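Local coordinates for trehalose-6-phosphate phosphatase (Neosartorya fumigata, PDB 5DXO), which belongs to the trehalose-phosphatase family of the HAD superfamily and carries a bound magnesium ion in its alpha/beta core, at residues 17-22 and 205-210; 89-94 and 185-190. All coordinates share one frame; numbering follows the deposited sequence.

How the contacts relate
From the N terminus, helix 8-17 runs into strand 21-26, and the turn between them forms one half of contact 1; its other half, the loop 205-210, comes 183 residues later, just ahead of strand 211-216. Contact 1 thus closes a long loop, and contact 2 lies wholly within it, joining 89-94 to 185-190 across a gap of 91 residues. Contact 1 sits at the start of two adjacent parallel strands of the mixed sheet. Contact 2 ties the loop just before strand 92-94, toward the far side of that sheet, to the 3-10 turn that follows strand 180-185 of the separate antiparallel sheet. Their centres lie about 24 Å apart, and the two do not touch.

Contact 1: residues 17-22 and 205-210; sequences KARKRL and PAQAPE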
# COMPACT_ATOMS: atom_id res chain seq x y z
N LYS A 17 0.73 -10.53 -24.39
CA LYS A 17 0.10 -11.85 -24.28
C LYS A 17 -1.11 -11.92 -23.32
O LYS A 17 -2.00 -12.75 -23.50
CB LYS A 17 1.15 -12.88 -23.87
CG LYS A 17 0.63 -14.30 -23.82
CD LYS A 17 1.75 -15.34 -23.90
CE LYS A 17 2.69 -15.28 -22.71
NZ LYS A 17 3.91 -14.49 -23.02
N ALA A 18 -1.15 -11.05 -22.30
CA ALA A 18 -2.19 -11.14 -21.27
C ALA A 18 -3.56 -10.65 -21.73
O ALA A 18 -3.65 -9.60 -22.37
CB ALA A 18 -1.76 -10.35 -20.03
N ARG A 19 -4.62 -11.38 -21.39
CA ARG A 19 -5.98 -10.93 -21.77
C ARG A 19 -6.48 -9.83 -20.84
O ARG A 19 -7.11 -8.89 -21.29
CB ARG A 19 -6.97 -12.10 -21.82
CG ARG A 19 -7.23 -12.83 -20.54
CD ARG A 19 -8.05 -14.11 -20.79
NE ARG A 19 -9.46 -13.85 -21.04
CZ ARG A 19 -10.35 -13.58 -20.08
NH1 ARG A 19 -9.97 -13.52 -18.80
NH2 ARG A 19 -11.63 -13.37 -20.39
N LYS A 20 -6.18 -9.95 -19.54
CA LYS A 20 -6.48 -8.89 -18.58
C LYS A 20 -5.22 -8.51 -17.79
O LYS A 20 -4.32 -9.34 -17.60
CB LYS A 20 -7.61 -9.31 -17.63
CG LYS A 20 -9.02 -9.21 -18.25
CD LYS A 20 -9.52 -7.75 -18.26
CE LYS A 20 -10.89 -7.62 -18.97
NZ LYS A 20 -11.63 -6.39 -18.60
N ARG A 21 -5.14 -7.25 -17.35
CA ARG A 21 -3.89 -6.79 -16.72
C ARG A 21 -4.20 -5.94 -15.50
O ARG A 21 -5.19 -5.22 -15.48
CB ARG A 21 -3.04 -6.00 -17.73
CG ARG A 21 -2.84 -6.75 -19.06
CD ARG A 21 -2.05 -5.99 -20.08
NE ARG A 21 -2.88 -4.94 -20.66
CZ ARG A 21 -3.23 -4.86 -21.94
NH1 ARG A 21 -2.82 -5.75 -22.83
NH2 ARG A 21 -3.99 -3.86 -22.32
N LEU A 22 -3.34 -6.03 -14.50
CA LEU A 22 -3.55 -5.33 -13.23
C LEU A 22 -2.31 -4.50 -12.92
O LEU A 22 -1.20 -5.01 -12.96
CB LEU A 22 -3.81 -6.34 -12.10
CG LEU A 22 -3.74 -5.80 -10.67
CD1 LEU A 22 -4.86 -4.76 -10.46
CD2 LEU A 22 -3.83 -6.96 -9.69
N PRO A 205 -9.76 -19.60 -11.55
CA PRO A 205 -8.36 -19.34 -11.91
C PRO A 205 -8.19 -18.83 -13.35
O PRO A 205 -7.21 -18.12 -13.61
CB PRO A 205 -7.69 -20.71 -11.73
CG PRO A 205 -8.79 -21.71 -11.77
CD PRO A 205 -9.99 -21.02 -11.22
N ALA A 206 -9.12 -19.14 -14.24
CA ALA A 206 -9.08 -18.62 -15.61
C ALA A 206 -9.33 -17.11 -15.64
O ALA A 206 -9.07 -16.43 -16.63
CB ALA A 206 -10.09 -19.33 -16.47
N GLN A 207 -9.83 -16.59 -14.53
CA GLN A 207 -10.20 -15.19 -14.44
C GLN A 207 -9.12 -14.31 -13.79
O GLN A 207 -9.25 -13.09 -13.75
CB GLN A 207 -11.53 -15.08 -13.68
CG GLN A 207 -12.43 -13.97 -14.15
CD GLN A 207 -12.77 -14.03 -15.63
OE1 GLN A 207 -12.71 -15.09 -16.26
NE2 GLN A 207 -13.12 -12.88 -16.19
N ALA A 208 -8.06 -14.92 -13.28
CA ALA A 208 -6.95 -14.17 -12.70
C ALA A 208 -6.19 -13.37 -13.79
O ALA A 208 -6.00 -13.86 -14.90
CB ALA A 208 -6.00 -15.12 -11.96
N PRO A 209 -5.79 -12.12 -13.48
CA PRO A 209 -5.02 -11.34 -14.46
C PRO A 209 -3.73 -12.04 -14.86
O PRO A 209 -3.07 -12.63 -14.00
CB PRO A 209 -4.72 -10.02 -13.72
CG PRO A 209 -4.79 -10.41 -12.26
CD PRO A 209 -5.92 -11.41 -12.20
N GLU A 210 -3.38 -11.98 -16.14
CA GLU A 210 -2.19 -12.66 -16.60
C GLU A 210 -1.00 -11.71 -16.75
O GLU A 210 0.05 -12.10 -17.24
CB GLU A 210 -2.47 -13.35 -17.94
CG GLU A 210 -3.57 -14.40 -17.87
CD GLU A 210 -3.96 -14.92 -19.24
OE1 GLU A 210 -4.21 -14.09 -20.15
OE2 GLU A 210 -4.00 -16.16 -19.42
O HOH W 1 -10.26 -11.68 -16.07
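E210 takes the backbone N-H of R19 on its carboxylate and gives its own N-H to the carbonyl of K20, gripping the turn after helix 8-17 with two bonds. The first is nearly straight, with R19 N 3.0 Å from E210 OE1 and an angle of 170° at the hydrogen, and it meets OE1 nearly along the C-O axis. With CG anti to the carbonyl carbon (chi1 -60°) and the chain extended beyond it, E210 carries this oxygen past A18 to R19. The second bond is more bent: E210 N lies 3.2 Å from K20 O, tilted out of the carbonyl plane. OE1 also rests against the aliphatic part of R19, 3.3 Å from CG, whereas R19 NE stays 5.3 Å from OE1, so the opposite charges approach without forming a salt bridge. Bent at chi3, the R19 chain turns its guanidinium toward the 3-10 turn 205-207, where a water accepts a weak bond from NH1 and donates one to Q207 O at 2.9 Å. The Q207 side chain crosses that of R19 at about a right angle, their amide and guanidinium planes 68° apart. The two segments lead into strands 21-26 and 211-216, neighbouring parallel strands of the Rossmann-like HAD core, and L22 goes on to make backbone hydrogen bonds with F211 and L213. Next to these bonds, the methyl of A18 presses on E210, CB to CB 3.7 Å, and its side chain also touches F211. Further along, P209 turns toward 17-22 and sets its CB 4.1 Å from L22 CB, while Y201 touches both side chains. R21 turns its side chain from this contact, forming a salt bridge with D57, a hydrogen bond with N60 and a cation-pi contact with Y15.

Contact 2: residues 89-94 and 185-190; sequences HGCFIR and PTFVNK
F187 sets CD1 and CE1 of its ring obliquely against the backbone of G90 and C91, with CD1 3.7 Å from G90 O and CE1 4.0 Å from C91 CA. A chi1 of 64° puts CG between the backbone N and the carbonyl carbon; P185 CB lies over one face of the ring, offset toward the rim. The sulfur of C91 comes in at the ring edge, 5.4 Å from the centroid and 88° off the normal, and C91 SG also touches V188 CG2 at 4.0 Å. No direct hydrogen bond joins the segments; a water instead donates to both G90 O and F187 O, and V188 CA sends a CA-H...O contact to H89 O at 3.2 Å. G90, with a positive phi of 109°, has the CA nearest to that of V188, 4.9 Å away. C91 and F92 form a classic beta bulge opposite A87, where strand 92-94 begins. Beyond the 3-10 turn 186-188, N189 caps helix 190-199, whose K190 reaches D26 of the probable HAD motif and D221. F192 of the same helix packs on F187, and the contact sits where strand 92-94 begins and where strand 180-185 turns into helix 190-199.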
# COMPACT_ATOMS: atom_id res chain seq x y z
N HIS A 89 -4.29 5.30 3.09
CA HIS A 89 -3.66 4.02 3.41
C HIS A 89 -4.61 2.84 3.37
O HIS A 89 -4.36 1.81 3.99
CB HIS A 89 -2.98 4.11 4.80
CG HIS A 89 -1.81 5.03 4.82
ND1 HIS A 89 -1.84 6.27 5.43
CD2 HIS A 89 -0.58 4.93 4.26
CE1 HIS A 89 -0.68 6.88 5.26
NE2 HIS A 89 0.10 6.08 4.56
N GLY A 90 -5.68 2.96 2.61
CA GLY A 90 -6.61 1.86 2.53
C GLY A 90 -7.94 2.07 3.22
O GLY A 90 -8.82 1.21 3.12
N CYS A 91 -8.11 3.21 3.90
CA CYS A 91 -9.37 3.50 4.60
C CYS A 91 -10.52 3.85 3.64
O CYS A 91 -11.68 3.60 3.96
CB CYS A 91 -9.20 4.66 5.59
SG CYS A 91 -8.16 4.28 6.99
N PHE A 92 -10.19 4.45 2.50
CA PHE A 92 -11.21 4.78 1.49
C PHE A 92 -10.83 4.21 0.13
O PHE A 92 -9.70 4.40 -0.31
CB PHE A 92 -11.39 6.29 1.37
CG PHE A 92 -11.82 6.96 2.65
CD1 PHE A 92 -13.15 6.96 3.03
CD2 PHE A 92 -10.89 7.59 3.45
CE1 PHE A 92 -13.54 7.58 4.21
CE2 PHE A 92 -11.27 8.22 4.61
CZ PHE A 92 -12.59 8.21 5.00
N ILE A 93 -11.77 3.53 -0.53
CA ILE A 93 -11.49 2.84 -1.78
C ILE A 93 -12.55 3.26 -2.81
O ILE A 93 -13.74 3.31 -2.49
CB ILE A 93 -11.53 1.30 -1.60
CG1 ILE A 93 -10.50 0.83 -0.56
CG2 ILE A 93 -11.27 0.58 -2.92
CD1 ILE A 93 -9.07 0.84 -1.07
N ARG A 94 -12.11 3.57 -4.03
CA ARG A 94 -13.03 3.81 -5.15
C ARG A 94 -12.70 2.85 -6.29
O ARG A 94 -11.63 2.96 -6.86
CB ARG A 94 -12.94 5.27 -5.64
CG ARG A 94 -14.10 5.72 -6.57
CD ARG A 94 -13.78 7.04 -7.34
NE ARG A 94 -12.77 6.85 -8.40
CZ ARG A 94 -12.34 7.81 -9.22
NH1 ARG A 94 -12.84 9.04 -9.10
NH2 ARG A 94 -11.40 7.56 -10.16
N PRO A 185 -6.11 -1.72 11.80
CA PRO A 185 -6.77 -2.81 11.09
C PRO A 185 -5.86 -3.37 10.01
O PRO A 185 -4.99 -2.65 9.52
CB PRO A 185 -8.00 -2.14 10.48
CG PRO A 185 -8.12 -0.79 11.14
CD PRO A 185 -6.73 -0.42 11.50
N THR A 186 -6.02 -4.64 9.67
CA THR A 186 -5.19 -5.23 8.64
C THR A 186 -5.43 -4.54 7.28
O THR A 186 -4.55 -4.59 6.42
CB THR A 186 -5.44 -6.74 8.49
OG1 THR A 186 -6.84 -6.99 8.45
CG2 THR A 186 -4.82 -7.49 9.66
N PHE A 187 -6.57 -3.89 7.08
CA PHE A 187 -6.88 -3.35 5.74
C PHE A 187 -6.04 -2.12 5.39
O PHE A 187 -6.09 -1.61 4.26
CB PHE A 187 -8.40 -3.05 5.57
CG PHE A 187 -8.94 -1.95 6.48
CD1 PHE A 187 -8.59 -0.61 6.28
CD2 PHE A 187 -9.83 -2.25 7.49
CE1 PHE A 187 -9.10 0.38 7.09
CE2 PHE A 187 -10.35 -1.26 8.31
CZ PHE A 187 -9.98 0.05 8.12
N VAL A 188 -5.25 -1.66 6.35
CA VAL A 188 -4.38 -0.52 6.15
C VAL A 188 -2.98 -0.96 5.66
O VAL A 188 -2.15 -0.15 5.21
CB VAL A 188 -4.36 0.33 7.48
CG1 VAL A 188 -3.02 0.92 7.78
CG2 VAL A 188 -5.46 1.40 7.42
N ASN A 189 -2.74 -2.26 5.67
CA ASN A 189 -1.47 -2.81 5.21
C ASN A 189 -1.47 -2.92 3.68
O ASN A 189 -2.38 -3.51 3.11
CB ASN A 189 -1.24 -4.17 5.88
CG ASN A 189 0.07 -4.82 5.48
OD1 ASN A 189 0.24 -5.24 4.34
ND2 ASN A 189 0.99 -4.94 6.43
N LYS A 190 -0.48 -2.33 3.01
CA LYS A 190 -0.45 -2.34 1.55
C LYS A 190 -0.44 -3.75 0.95
O LYS A 190 -0.94 -3.95 -0.16
CB LYS A 190 0.76 -1.56 1.04
CG LYS A 190 0.41 -0.19 0.49
CD LYS A 190 1.61 0.46 -0.20
CE LYS A 190 1.30 1.88 -0.67
NZ LYS A 190 2.54 2.65 -1.00
O HOH W 2 -7.96 -1.14 2.33